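Putative pneumococcal surface protein (Streptococcus pneumoniae, PDB 4CNL) binds choline through a chain of choline-binding repeats, consistent with recognition of the choline-bearing teichoic acids of the pneumococcal cell wall. Local coordinates at residues 24-29 and 51-56; 71-74 and 78-81; 149-154 and 163-168. One frame throughout, in Å; residues are numbered along the deposited sequence.

All three contacts lie along one elongated chain of choline-binding repeats. Interactions 1 and 2 are neighbours, with centres about 14 Å apart, and they touch directly: Trp52 O and Met78 N lie 2.9 Å apart, a probable hydrogen bond. Both also touch the choline of chain H, Trp52 from interaction 1 and Met78 from interaction 2. Interaction 3 lies far along the chain, its centre about 54 Å from that of interaction 1 and about 40 Å from that of interaction 2; its Tyr150 meets a different choline, that of chain C, and Asn149 belongs to a further pocket.

Interaction 1: residues 24-29 and 51-56; sequences NAWQGS and AWYYLK. With CHT (choline ion), chain I; CHT (choline ion), chain H.
Trp26 drives the rim of its six-membered ring onto a face of Tyr53, CZ2 lying 3.7 Å from Tyr53 CG. The ring centroids are 5.1 Å apart and the planes meet at 70°, which makes this an edge-to-face, T-shaped pair; because the touch falls at CG, the indole edge sits over the root of the phenol ring and not over its hydroxyl end. Leu55 reaches the same benzo edge with one methyl, CD1 coming within 3.9 Å of Trp26 CZ3. Its first two torsions (chi1 -67°, chi2 -45°) together turn this branch to the indole and also bring CD1 near the backbone of Ser29.

The geometry serves a choline site. The choline of chain I lies over one face of Trp26, its methyl C6 at 3.8 Å from Trp26 CE3, a placement that should allow cation-pi attraction. Methyl C8 meets Tyr53 only obliquely, 3.7 Å from Tyr53 CE2. Gly28 adds its carbonyl, O being 3.7 Å from C6. The T-shaped pair is consistent with a set angle between the two rings. Trp52, the residue before Tyr53, offers an indole face to a second choline, that of chain H, with C6 at 3.8 Å from its CE2.

No hydrogen bond crosses between 24-29 and 51-56; the indole nitrogen NE1 of Trp26 is instead bonded to Asp46 OD2, which limits rotation of the ring. Strand 25-27 pairs with 30-32, whose Tyr31 meets Trp26 edge-to-face, whereas strand 51-55 pairs with 42-46, where Leu55 packs on Ile44. The contact therefore joins two consecutive beta-hairpins through side chains.

Interaction 2: residues 71-74 and 78-81; sequences YLKS and MAQG. With CHT (choline ion), chain H; SO4 (sulfate ion), chain L.
Leu72 and Met78 meet obliquely across a single beta bridge between the end of strand 70-72 and the loop that follows it, in the choline-binding domain. Leu72 CD1 touches Met78 CB at 3.8 Å, although both CB atoms are directed away from the opposite backbone. Beyond that touch the methionine runs on, extended through CB and CG (chi1 -173°) and turning only at the thioether, to place SD 3.7 Å from C6 of the choline of chain H. Its sulfur end thus lines a ligand pocket while its root packs on leucine.

Ala79 turns its methyl toward the other segment and meets the aliphatic part of Lys73, CB to CG 4.0 Å. Tyr71 is joined through its backbone: Ala79 N donates to Tyr71 O over 2.8 Å at a nearly straight 173°, and water 1 links Tyr71 N to Ala79 O. Tyr71 and Ala79 both pack on Val84 and Leu95 of the next hairpin.

Bent at chi3, Lys73 leads its ammonium to Glu82, a salt-bridge partner, and to a sulfate probably carried over from crystallisation, with Lys73 NZ 2.6 Å from sulfate O3.

Interaction 3: residues 149-154 and 163-168; sequences NYYLKS and WVDGGR. With CHT (choline ion), chain C.
Tyr151 and Val164 mark the closest backbone approach, their CA atoms 7.4 Å apart, too far for a bridge, and the chain after Val164 folds into a type I' beta turn from Asp165 to Arg168. Side chains close the gap. Val164 presses its branch point against the phenol ring: CB is 3.5 Å from Tyr151 CD2 and 4.0 Å from the ring centroid, 30° off the normal, an off-centre CH-pi contact. CG2 lies over the same ring near its CB end. The tyrosine's CG is anti to the backbone N (chi1 -173°), which extends the ring across toward the turn.

Further along the ring, Asp165 covers the hydroxyl half, with CB 3.8 Å from Tyr151 CE1 and its backbone N above the plane. The ring and carboxylate planes differ by only 15°, although the two side chains cross at about a right angle. Water 3 lies at the ring edge, 3.0 Å from both Tyr151 OH and Asp165 OD1.

Arg168 approaches Asp165 side-on with two nitrogens. NE donates to the backbone O of Asp165 over 2.8 Å, whereas NH2 forms a salt bridge with OD1, reaching it from above the carboxylate plane. The other oxygen, OD2, accepts from NE1 of Trp146, a choline-pocket residue whose ring also meets Tyr151 edge-to-face.

Asp165 therefore has its charge shared between a guanidinium and an indole N-H, and the OD2 bond is consistent with orienting Trp146. With the Asp165 side chain about 4 Å from a bound choline, its negative charge may also favour the cation there.

Interaction 1: residues 24-29 and 51-56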
loop_
_atom_site.group_PDB
_atom_site.type_symbol
_atom_site.label_atom_id
_atom_site.label_comp_id
_atom_site.label_asym_id
_atom_site.label_seq_id
_atom_site.Cartn_x
_atom_site.Cartn_y
_atom_site.Cartn_z
ATOM N N ASN A 24 22.145 -1.736 20.335
ATOM C CA ASN A 24 21.098 -0.763 19.995
ATOM C C ASN A 24 21.464 0.131 18.825
ATOM O O ASN A 24 21.336 1.354 18.914
ATOM C CB ASN A 24 20.770 0.134 21.191
ATOM C CG ASN A 24 20.369 -0.644 22.410
ATOM O OD1 ASN A 24 19.351 -1.330 22.409
ATOM N ND2 ASN A 24 21.164 -0.532 23.472
ATOM N N ALA A 25 21.915 -0.463 17.727
ATOM C CA ALA A 25 22.399 0.334 16.610
ATOM C C ALA A 25 22.478 -0.470 15.335
ATOM O O ALA A 25 22.628 -1.696 15.349
ATOM C CB ALA A 25 23.769 0.934 16.927
ATOM N N TRP A 26 22.401 0.247 14.225
ATOM C CA TRP A 26 22.624 -0.337 12.921
ATOM C C TRP A 26 24.103 -0.533 12.633
ATOM O O TRP A 26 24.947 0.273 13.037
ATOM C CB TRP A 26 22.011 0.543 11.834
ATOM C CG TRP A 26 20.519 0.545 11.895
ATOM C CD1 TRP A 26 19.731 1.397 12.610
ATOM C CD2 TRP A 26 19.632 -0.388 11.253
ATOM N NE1 TRP A 26 18.406 1.067 12.437
ATOM C CE2 TRP A 26 18.319 -0.023 11.611
ATOM C CE3 TRP A 26 19.822 -1.478 10.394
ATOM C CZ2 TRP A 26 17.197 -0.715 11.143
ATOM C CZ3 TRP A 26 18.717 -2.170 9.938
ATOM C CH2 TRP A 26 17.416 -1.779 10.307
ATOM N N GLN A 27 24.397 -1.615 11.935
ATOM C CA GLN A 27 25.683 -1.810 11.286
ATOM C C GLN A 27 25.382 -2.267 9.866
ATOM O O GLN A 27 24.950 -3.400 9.639
ATOM C CB GLN A 27 26.555 -2.829 12.023
ATOM C CG GLN A 27 27.786 -3.240 11.230
ATOM C CD GLN A 27 28.700 -2.076 10.939
ATOM O OE1 GLN A 27 28.719 -1.087 11.674
ATOM N NE2 GLN A 27 29.475 -2.186 9.866
ATOM N N GLY A 28 25.575 -1.363 8.912
ATOM C CA GLY A 28 25.221 -1.661 7.538
ATOM C C GLY A 28 23.736 -1.973 7.479
ATOM O O GLY A 28 22.917 -1.214 7.999
ATOM N N SER A 29 23.403 -3.111 6.882
ATOM C CA SER A 29 22.014 -3.522 6.698
ATOM C C SER A 29 21.433 -4.265 7.903
ATOM O O SER A 29 20.278 -4.705 7.884
ATOM C CB SER A 29 21.902 -4.401 5.453
ATOM O OG SER A 29 22.359 -3.707 4.309
ATOM N N ALA A 51 10.551 4.833 13.102
ATOM C CA ALA A 51 10.008 3.888 12.131
ATOM C C ALA A 51 10.223 2.433 12.526
ATOM O O ALA A 51 11.178 2.090 13.221
ATOM C CB ALA A 51 10.615 4.142 10.755
ATOM N N TRP A 52 9.313 1.582 12.078
ATOM C CA TRP A 52 9.481 0.146 12.170
ATOM C C TRP A 52 10.320 -0.379 11.009
ATOM O O TRP A 52 10.192 0.087 9.871
ATOM C CB TRP A 52 8.129 -0.571 12.135
ATOM C CG TRP A 52 7.297 -0.441 13.360
ATOM C CD1 TRP A 52 6.268 0.438 13.570
ATOM C CD2 TRP A 52 7.399 -1.234 14.549
ATOM N NE1 TRP A 52 5.733 0.241 14.821
ATOM C CE2 TRP A 52 6.408 -0.780 15.440
ATOM C CE3 TRP A 52 8.235 -2.288 14.943
ATOM C CZ2 TRP A 52 6.227 -1.339 16.703
ATOM C CZ3 TRP A 52 8.051 -2.843 16.198
ATOM C CH2 TRP A 52 7.059 -2.365 17.062
ATOM N N TYR A 53 11.137 -1.384 11.306
ATOM C CA TYR A 53 11.915 -2.109 10.299
ATOM C C TYR A 53 11.736 -3.600 10.498
ATOM O O TYR A 53 11.543 -4.048 11.626
ATOM C CB TYR A 53 13.401 -1.759 10.401
ATOM C CG TYR A 53 13.707 -0.310 10.128
ATOM C CD1 TYR A 53 13.589 0.652 11.135
ATOM C CD2 TYR A 53 14.112 0.098 8.869
ATOM C CE1 TYR A 53 13.879 1.984 10.879
ATOM C CE2 TYR A 53 14.396 1.423 8.602
ATOM C CZ TYR A 53 14.275 2.358 9.608
ATOM O OH TYR A 53 14.565 3.679 9.338
ATOM N N TYR A 54 11.793 -4.363 9.411
ATOM C CA TYR A 54 11.770 -5.817 9.506
ATOM C C TYR A 54 13.109 -6.402 9.112
ATOM O O TYR A 54 13.559 -6.233 7.977
ATOM C CB TYR A 54 10.679 -6.429 8.630
ATOM C CG TYR A 54 10.575 -7.914 8.873
ATOM C CD1 TYR A 54 10.016 -8.397 10.050
ATOM C CD2 TYR A 54 11.085 -8.828 7.967
ATOM C CE1 TYR A 54 9.940 -9.752 10.303
ATOM C CE2 TYR A 54 11.016 -10.194 8.212
ATOM C CZ TYR A 54 10.438 -10.643 9.378
ATOM O OH TYR A 54 10.365 -11.990 9.632
ATOM N N LEU A 55 13.752 -7.091 10.053
ATOM C CA LEU A 55 14.982 -7.798 9.728
ATOM C C LEU A 55 14.657 -9.208 9.241
ATOM O O LEU A 55 13.969 -9.974 9.919
ATOM C CB LEU A 55 15.931 -7.832 10.931
ATOM C CG LEU A 55 16.500 -6.475 11.367
ATOM C CD1 LEU A 55 16.988 -5.630 10.164
ATOM C CD2 LEU A 55 15.506 -5.690 12.237
ATOM N N LYS A 56 15.161 -9.535 8.057
ATOM C CA LYS A 56 14.894 -10.820 7.417
ATOM C C LYS A 56 15.662 -11.963 8.079
ATOM O O LYS A 56 16.343 -11.769 9.089
ATOM C CB LYS A 56 15.235 -10.732 5.929
ATOM C CG LYS A 56 14.318 -9.767 5.180
ATOM C CD LYS A 56 14.667 -9.657 3.702
ATOM C CE LYS A 56 15.937 -8.863 3.482
ATOM N NZ LYS A 56 16.254 -8.715 2.032
HETATM C C4 CHT I . 19.152 2.262 5.257
HETATM C C5 CHT I . 18.957 2.927 6.617
HETATM C C6 CHT I . 20.157 1.252 7.811
HETATM C C7 CHT I . 18.529 2.589 8.891
HETATM C C8 CHT I . 17.885 0.951 7.332
HETATM O O6 CHT I . 20.525 2.314 4.895
HETATM N N1 CHT I . 18.886 1.929 7.666
HETATM C C4 CHT H . 2.979 -6.202 14.046
HETATM C C5 CHT H . 2.875 -4.699 13.773
HETATM C C6 CHT H . 4.101 -2.769 13.184
HETATM C C7 CHT H . 5.173 -4.569 14.250
HETATM C C8 CHT H . 4.459 -4.776 12.016
HETATM O O6 CHT H . 1.690 -6.741 14.317
HETATM N N1 CHT H . 4.154 -4.203 13.301
#

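Interaction 2: residues 71-74 and 78-81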
loop_
_atom_site.group_PDB
_atom_site.type_symbol
_atom_site.label_atom_id
_atom_site.label_comp_id
_atom_site.label_asym_id
_atom_site.label_seq_id
_atom_site.Cartn_x
_atom_site.Cartn_y
_atom_site.Cartn_z
ATOM N N TYR A 71 4.224 -3.171 4.376
ATOM C CA TYR A 71 5.132 -2.849 3.289
ATOM C C TYR A 71 6.348 -2.066 3.776
ATOM O O TYR A 71 6.214 -1.037 4.434
ATOM C CB TYR A 71 4.401 -2.051 2.192
ATOM C CG TYR A 71 5.240 -1.859 0.942
ATOM C CD1 TYR A 71 5.365 -2.885 0.015
ATOM C CD2 TYR A 71 5.902 -0.664 0.698
ATOM C CE1 TYR A 71 6.132 -2.735 -1.119
ATOM C CE2 TYR A 71 6.680 -0.498 -0.440
ATOM C CZ TYR A 71 6.791 -1.546 -1.341
ATOM O OH TYR A 71 7.559 -1.396 -2.476
ATOM N N LEU A 72 7.536 -2.572 3.464
ATOM C CA LEU A 72 8.764 -1.863 3.772
ATOM C C LEU A 72 9.187 -1.029 2.565
ATOM O O LEU A 72 9.378 -1.561 1.466
ATOM C CB LEU A 72 9.874 -2.847 4.168
ATOM C CG LEU A 72 9.690 -3.683 5.442
ATOM C CD1 LEU A 72 9.227 -2.815 6.618
ATOM C CD2 LEU A 72 8.748 -4.866 5.226
ATOM N N LYS A 73 9.328 0.276 2.772
ATOM C CA LYS A 73 9.676 1.189 1.684
ATOM C C LYS A 73 11.144 1.020 1.256
ATOM O O LYS A 73 11.853 0.163 1.785
ATOM C CB LYS A 73 9.371 2.627 2.112
ATOM C CG LYS A 73 7.874 2.805 2.456
ATOM C CD LYS A 73 7.515 4.254 2.763
ATOM C CE LYS A 73 8.038 4.678 4.127
ATOM N NZ LYS A 73 7.740 6.121 4.362
ATOM N N SER A 74 11.589 1.805 0.277
ATOM C CA SER A 74 12.929 1.614 -0.279
ATOM C C SER A 74 14.024 1.900 0.752
ATOM O O SER A 74 15.143 1.389 0.619
ATOM C CB SER A 74 13.131 2.494 -1.509
ATOM O OG SER A 74 13.032 3.863 -1.170
ATOM N N MET A 78 8.825 0.867 7.495
ATOM C CA MET A 78 7.476 0.357 7.278
ATOM C C MET A 78 6.538 1.505 6.967
ATOM O O MET A 78 6.492 2.498 7.699
ATOM C CB MET A 78 6.971 -0.408 8.498
ATOM C CG MET A 78 5.646 -1.078 8.245
ATOM S SD MET A 78 4.885 -1.668 9.759
ATOM C CE MET A 78 4.481 -0.132 10.513
ATOM N N ALA A 79 5.774 1.360 5.887
ATOM C CA ALA A 79 4.784 2.362 5.520
ATOM C C ALA A 79 3.622 2.397 6.510
ATOM O O ALA A 79 3.177 1.359 7.008
ATOM C CB ALA A 79 4.281 2.089 4.102
ATOM N N GLN A 80 3.130 3.601 6.785
ATOM C CA GLN A 80 2.066 3.805 7.763
ATOM C C GLN A 80 1.237 5.008 7.380
ATOM O O GLN A 80 1.775 6.106 7.272
ATOM C CB GLN A 80 2.640 4.030 9.175
ATOM C CG GLN A 80 2.931 2.771 9.945
ATOM C CD GLN A 80 3.489 3.028 11.349
ATOM O OE1 GLN A 80 4.677 3.318 11.519
ATOM N NE2 GLN A 80 2.634 2.901 12.358
ATOM N N GLY A 81 -0.063 4.801 7.190
ATOM C CA GLY A 81 -0.977 5.880 6.859
ATOM C C GLY A 81 -0.550 6.643 5.626
ATOM O O GLY A 81 -0.517 7.876 5.619
HETATM C C4 CHT H . 2.979 -6.202 14.046
HETATM C C5 CHT H . 2.875 -4.699 13.773
HETATM C C6 CHT H . 4.101 -2.769 13.184
HETATM C C7 CHT H . 5.173 -4.569 14.250
HETATM C C8 CHT H . 4.459 -4.776 12.016
HETATM O O6 CHT H . 1.690 -6.741 14.317
HETATM N N1 CHT H . 4.154 -4.203 13.301
HETATM S S SO4 L . 10.214 8.548 4.967
HETATM O O1 SO4 L . 11.592 8.819 5.372
HETATM O O2 SO4 L . 9.785 9.552 3.995
HETATM O O3 SO4 L . 10.120 7.225 4.352
HETATM O O4 SO4 L . 9.346 8.593 6.144
HETATM O O HOH W 1 3.110 -1.224 6.105
HETATM O O HOH W 2 7.010 5.303 7.680
#

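Interaction 3: residues 149-154 and 163-168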
loop_
_atom_site.group_PDB
_atom_site.type_symbol
_atom_site.label_atom_id
_atom_site.label_comp_id
_atom_site.label_asym_id
_atom_site.label_seq_id
_atom_site.Cartn_x
_atom_site.Cartn_y
_atom_site.Cartn_z
ATOM N N ASN A 149 -20.713 5.415 -22.687
ATOM C CA ASN A 149 -22.168 5.560 -22.722
ATOM C C ASN A 149 -22.823 5.396 -21.361
ATOM O O ASN A 149 -24.047 5.235 -21.258
ATOM C CB ASN A 149 -22.762 4.551 -23.696
ATOM C CG ASN A 149 -22.228 4.729 -25.100
ATOM O OD1 ASN A 149 -22.307 5.817 -25.666
ATOM N ND2 ASN A 149 -21.664 3.667 -25.660
ATOM N N TYR A 150 -22.001 5.424 -20.313
ATOM C CA TYR A 150 -22.494 5.323 -18.951
ATOM C C TYR A 150 -22.314 6.631 -18.216
ATOM O O TYR A 150 -21.356 7.362 -18.465
ATOM C CB TYR A 150 -21.762 4.223 -18.186
ATOM C CG TYR A 150 -21.882 2.871 -18.819
ATOM C CD1 TYR A 150 -23.010 2.088 -18.594
ATOM C CD2 TYR A 150 -20.876 2.370 -19.648
ATOM C CE1 TYR A 150 -23.137 0.844 -19.176
ATOM C CE2 TYR A 150 -20.999 1.122 -20.238
ATOM C CZ TYR A 150 -22.128 0.367 -19.993
ATOM O OH TYR A 150 -22.257 -0.873 -20.568
ATOM N N TYR A 151 -23.219 6.912 -17.285
ATOM C CA TYR A 151 -23.136 8.153 -16.523
ATOM C C TYR A 151 -22.912 7.882 -15.057
ATOM O O TYR A 151 -23.663 7.128 -14.433
ATOM C CB TYR A 151 -24.410 8.976 -16.685
ATOM C CG TYR A 151 -24.330 10.352 -16.061
ATOM C CD1 TYR A 151 -23.663 11.388 -16.719
ATOM C CD2 TYR A 151 -24.938 10.628 -14.846
ATOM C CE1 TYR A 151 -23.586 12.652 -16.165
ATOM C CE2 TYR A 151 -24.871 11.906 -14.281
ATOM C CZ TYR A 151 -24.194 12.905 -14.955
ATOM O OH TYR A 151 -24.125 14.165 -14.410
ATOM N N LEU A 152 -21.894 8.516 -14.499
ATOM C CA LEU A 152 -21.652 8.423 -13.061
ATOM C C LEU A 152 -22.305 9.609 -12.362
ATOM O O LEU A 152 -22.044 10.773 -12.704
ATOM C CB LEU A 152 -20.148 8.386 -12.760
ATOM C CG LEU A 152 -19.274 7.233 -13.287
ATOM C CD1 LEU A 152 -19.897 5.882 -12.954
ATOM C CD2 LEU A 152 -18.974 7.342 -14.799
ATOM N N LYS A 153 -23.154 9.318 -11.383
ATOM C CA LYS A 153 -23.917 10.354 -10.698
ATOM C C LYS A 153 -23.026 11.106 -9.703
ATOM O O LYS A 153 -21.828 10.842 -9.629
ATOM C CB LYS A 153 -25.132 9.734 -10.010
ATOM C CG LYS A 153 -26.087 9.052 -11.010
ATOM C CD LYS A 153 -27.211 8.309 -10.316
ATOM C CE LYS A 153 -28.122 9.273 -9.566
ATOM N NZ LYS A 153 -29.407 8.629 -9.183
ATOM N N SER A 154 -23.606 12.044 -8.958
ATOM C CA SER A 154 -22.801 12.935 -8.122
ATOM C C SER A 154 -22.059 12.199 -7.012
ATOM O O SER A 154 -21.005 12.655 -6.570
ATOM C CB SER A 154 -23.668 14.048 -7.518
ATOM O OG SER A 154 -24.635 13.531 -6.633
ATOM N N TRP A 163 -33.248 9.641 -15.994
ATOM C CA TRP A 163 -32.782 10.775 -16.771
ATOM C C TRP A 163 -31.615 11.428 -16.044
ATOM O O TRP A 163 -31.682 11.668 -14.839
ATOM C CB TRP A 163 -33.921 11.769 -16.987
ATOM C CG TRP A 163 -34.941 11.227 -17.926
ATOM C CD1 TRP A 163 -36.014 10.442 -17.611
ATOM C CD2 TRP A 163 -34.969 11.399 -19.342
ATOM N NE1 TRP A 163 -36.715 10.121 -18.752
ATOM C CE2 TRP A 163 -36.090 10.696 -19.829
ATOM C CE3 TRP A 163 -34.152 12.077 -20.251
ATOM C CZ2 TRP A 163 -36.416 10.658 -21.181
ATOM C CZ3 TRP A 163 -34.483 12.042 -21.594
ATOM C CH2 TRP A 163 -35.595 11.336 -22.045
ATOM N N VAL A 164 -30.542 11.698 -16.774
ATOM C CA VAL A 164 -29.306 12.193 -16.172
ATOM C C VAL A 164 -28.727 13.379 -16.923
ATOM O O VAL A 164 -29.139 13.672 -18.051
ATOM C CB VAL A 164 -28.211 11.101 -16.133
ATOM C CG1 VAL A 164 -28.693 9.861 -15.374
ATOM C CG2 VAL A 164 -27.773 10.737 -17.541
ATOM N N ASP A 165 -27.749 14.031 -16.291
ATOM C CA ASP A 165 -26.949 15.091 -16.907
ATOM C C ASP A 165 -27.841 16.268 -17.292
ATOM O O ASP A 165 -28.060 16.534 -18.476
ATOM C CB ASP A 165 -26.193 14.548 -18.122
ATOM C CG ASP A 165 -25.157 15.510 -18.645
ATOM O OD1 ASP A 165 -24.931 16.557 -18.001
ATOM O OD2 ASP A 165 -24.556 15.210 -19.699
ATOM N N GLY A 166 -28.353 16.961 -16.278
ATOM C CA GLY A 166 -29.269 18.069 -16.489
ATOM C C GLY A 166 -30.585 17.587 -17.056
ATOM O O GLY A 166 -31.265 18.322 -17.776
ATOM N N GLY A 167 -30.928 16.335 -16.752
ATOM C CA GLY A 167 -32.152 15.725 -17.240
ATOM C C GLY A 167 -32.263 15.612 -18.754
ATOM O O GLY A 167 -33.375 15.575 -19.292
ATOM N N ARG A 168 -31.123 15.555 -19.445
ATOM C CA ARG A 168 -31.116 15.572 -20.908
ATOM C C ARG A 168 -31.048 14.190 -21.556
ATOM O O ARG A 168 -31.475 14.020 -22.700
ATOM C CB ARG A 168 -29.947 16.423 -21.416
ATOM C CG ARG A 168 -30.134 17.903 -21.135
ATOM C CD ARG A 168 -28.904 18.689 -21.503
ATOM N NE ARG A 168 -27.789 18.381 -20.592
ATOM C CZ ARG A 168 -26.571 18.898 -20.716
ATOM N NH1 ARG A 168 -26.318 19.731 -21.712
ATOM N NH2 ARG A 168 -25.608 18.583 -19.851
HETATM C C4 CHT C . -18.386 -1.349 -18.445
HETATM C C5 CHT C . -19.746 -1.949 -18.121
HETATM C C6 CHT C . -19.328 -2.189 -15.795
HETATM C C7 CHT C . -20.254 -0.159 -16.624
HETATM C C8 CHT C . -21.508 -2.111 -16.628
HETATM O O6 CHT C . -17.375 -2.316 -18.183
HETATM N N1 CHT C . -20.181 -1.593 -16.788
HETATM O O HOH W 3 -22.918 16.580 -15.763
#